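Side-chain contact in EreC (Klebsiella pneumoniae, PDB 6XCQ), which probably hydrolyses the macrolactone ester of erythromycin and related macrolides, an esterase activity that makes bacteria resistant to these antibiotics: residues L167-E172 and S249-S254. The protein carries 1 engineered substitution. Sequence-based numbering, arbitrary orientation. Where two conformers were deposited one is given.
Sequences LAQLAE and SDRIES
Gln169 and Arg251 meet at one edge of an antiparallel helix pair, helix 164-177 against helix 244-267, while Leu170 and Ile252 close the apolar seam beside them. This is helix-to-helix packing in a helical region, with no strand in the 76 residues between the segments. Within these segments the axes approach to 9.2 Å at a crossing angle of -149°, and the backbones come nearest at Leu170 and Arg251, whose CA atoms are 6.1 Å apart. The polar link runs from Arg251 NH1 to Gln169 OE1, which lies at the guanidinium edge, near its plane, although the amide and guanidinium planes are tilted 60° apart. At 2.4 Å between NH1 and OE1 this bent hydrogen bond is implausibly short, and both side chains were deposited in two conformers, so the detailed geometry of the pair is doubtful. In the conformer given, a bend at chi2 (-63°) lays Arg251 CD against the amide, 3.5 Å from Gln169 NE2, and a further bend at chi3 turns the guanidinium. The glutamine, by contrast, reaches across with an extended chain. Leu170 CB lies 4.2 Å from Arg251 CB.

On the apolar side, Leu170 has CG anti to its own N and spreads both methyls over Ile252 CG1. Ile252 also touches Lys226 and Leu229 of helix 212-231, and Leu170 packs on Ala248 and Ile255, extending the seam along helix 244-267. Around the polar end, Ile102 of helix 101-112 touches both Gln169 and Arg251. Asp166, on the same helix as Gln169 and Leu170, offers OD1 to Arg251 NE in a long, weak ion pair while its OD2 is hydrogen-bonded to Ser254 OG.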
loop_
_atom_site.group_PDB
_atom_site.type_symbol
_atom_site.label_atom_id
_atom_site.label_comp_id
_atom_site.label_asym_id
_atom_site.label_seq_id
_atom_site.Cartn_x
_atom_site.Cartn_y
_atom_site.Cartn_z
ATOM N N LEU A 167 -19.703 -0.828 4.380
ATOM C CA LEU A 167 -21.156 -0.865 4.281
ATOM C C LEU A 167 -21.808 -0.258 5.509
ATOM O O LEU A 167 -22.859 0.388 5.409
ATOM C CB LEU A 167 -21.635 -2.300 4.103
ATOM C CG LEU A 167 -21.398 -2.967 2.755
ATOM C CD1 LEU A 167 -21.171 -4.454 2.974
ATOM C CD2 LEU A 167 -22.573 -2.718 1.810
ATOM N N ALA A 168 -21.214 -0.476 6.680
ATOM C CA ALA A 168 -21.800 0.043 7.909
ATOM C C ALA A 168 -21.715 1.560 7.957
ATOM O O ALA A 168 -22.662 2.224 8.392
ATOM C CB ALA A 168 -21.107 -0.571 9.128
ATOM N N GLN A 169 -20.580 2.125 7.539
ATOM C CA GLN A 169 -20.481 3.576 7.465
ATOM C C GLN A 169 -21.418 4.119 6.398
ATOM O O GLN A 169 -22.111 5.119 6.624
ATOM C CB GLN A 169 -19.039 4.009 7.182
ATOM C CG GLN A 169 -18.865 5.514 7.230
ATOM C CD GLN A 169 -17.581 5.998 6.581
ATOM O OE1 GLN A 169 -17.585 6.954 5.808
ATOM N NE2 GLN A 169 -16.474 5.343 6.899
ATOM N N LEU A 170 -21.464 3.461 5.238
ATOM C CA LEU A 170 -22.403 3.874 4.193
ATOM C C LEU A 170 -23.838 3.900 4.719
ATOM O O LEU A 170 -24.592 4.853 4.461
ATOM C CB LEU A 170 -22.280 2.929 2.991
ATOM C CG LEU A 170 -23.215 3.156 1.790
ATOM C CD1 LEU A 170 -22.990 4.541 1.197
ATOM C CD2 LEU A 170 -22.986 2.069 0.737
ATOM N N ALA A 171 -24.230 2.876 5.481
ATOM C CA ALA A 171 -25.608 2.828 5.975
ATOM C C ALA A 171 -25.904 3.987 6.924
ATOM O O ALA A 171 -27.014 4.542 6.909
ATOM C CB ALA A 171 -25.885 1.484 6.652
ATOM N N GLU A 172 -24.928 4.372 7.757
ATOM C CA GLU A 172 -25.134 5.513 8.647
ATOM C C GLU A 172 -25.249 6.811 7.862
ATOM O O GLU A 172 -26.101 7.658 8.161
ATOM C CB GLU A 172 -23.994 5.623 9.655
ATOM C CG GLU A 172 -23.816 4.417 10.555
ATOM C CD GLU A 172 -22.475 4.451 11.273
ATOM O OE1 GLU A 172 -21.666 5.352 10.958
ATOM O OE2 GLU A 172 -22.231 3.584 12.144
ATOM N N SER A 249 -19.793 8.415 -1.413
ATOM C CA SER A 249 -19.250 8.056 -2.717
ATOM C C SER A 249 -17.952 7.269 -2.581
ATOM O O SER A 249 -17.710 6.326 -3.341
ATOM C CB SER A 249 -19.029 9.315 -3.546
ATOM O OG SER A 249 -20.233 10.058 -3.602
ATOM N N ASP A 250 -17.105 7.641 -1.621
ATOM C CA ASP A 250 -15.879 6.884 -1.413
ATOM C C ASP A 250 -16.180 5.480 -0.910
ATOM O O ASP A 250 -15.548 4.511 -1.352
ATOM C CB ASP A 250 -14.964 7.618 -0.436
ATOM C CG ASP A 250 -14.406 8.916 -1.016
ATOM O OD1 ASP A 250 -14.629 9.202 -2.218
ATOM O OD2 ASP A 250 -13.742 9.655 -0.257
ATOM N N ARG A 251 -17.140 5.343 0.013
ATOM C CA ARG A 251 -17.459 4.021 0.542
ATOM C C ARG A 251 -17.927 3.094 -0.571
ATOM O O ARG A 251 -17.431 1.967 -0.709
ATOM C CB ARG A 251 -18.523 4.120 1.639
ATOM C CG ARG A 251 -18.120 4.909 2.883
ATOM C CD ARG A 251 -16.947 4.274 3.646
ATOM N NE ARG A 251 -15.668 4.792 3.166
ATOM C CZ ARG A 251 -15.213 6.021 3.403
ATOM N NH1 ARG A 251 -15.917 6.877 4.129
ATOM N NH2 ARG A 251 -14.044 6.394 2.911
ATOM N N ILE A 252 -18.874 3.563 -1.389
ATOM C CA ILE A 252 -19.382 2.758 -2.500
ATOM C C ILE A 252 -18.248 2.350 -3.429
ATOM O O ILE A 252 -18.176 1.196 -3.864
ATOM C CB ILE A 252 -20.475 3.523 -3.273
ATOM C CG1 ILE A 252 -21.721 3.719 -2.409
ATOM C CG2 ILE A 252 -20.837 2.779 -4.555
ATOM C CD1 ILE A 252 -22.601 4.890 -2.863
ATOM N N GLU A 253 -17.354 3.287 -3.763
ATOM C CA GLU A 253 -16.207 2.926 -4.608
ATOM C C GLU A 253 -15.386 1.811 -3.963
ATOM O O GLU A 253 -14.998 0.842 -4.624
ATOM C CB GLU A 253 -15.312 4.137 -4.867
ATOM C CG GLU A 253 -15.865 5.163 -5.860
ATOM C CD GLU A 253 -16.124 4.581 -7.240
ATOM O OE1 GLU A 253 -17.292 4.626 -7.695
ATOM O OE2 GLU A 253 -15.173 4.067 -7.861
ATOM N N SER A 254 -15.095 1.955 -2.672
ATOM C CA SER A 254 -14.347 0.938 -1.950
ATOM C C SER A 254 -15.046 -0.418 -2.021
ATOM O O SER A 254 -14.405 -1.438 -2.293
ATOM C CB SER A 254 -14.152 1.371 -0.498
ATOM O OG SER A 254 -13.428 0.365 0.206
#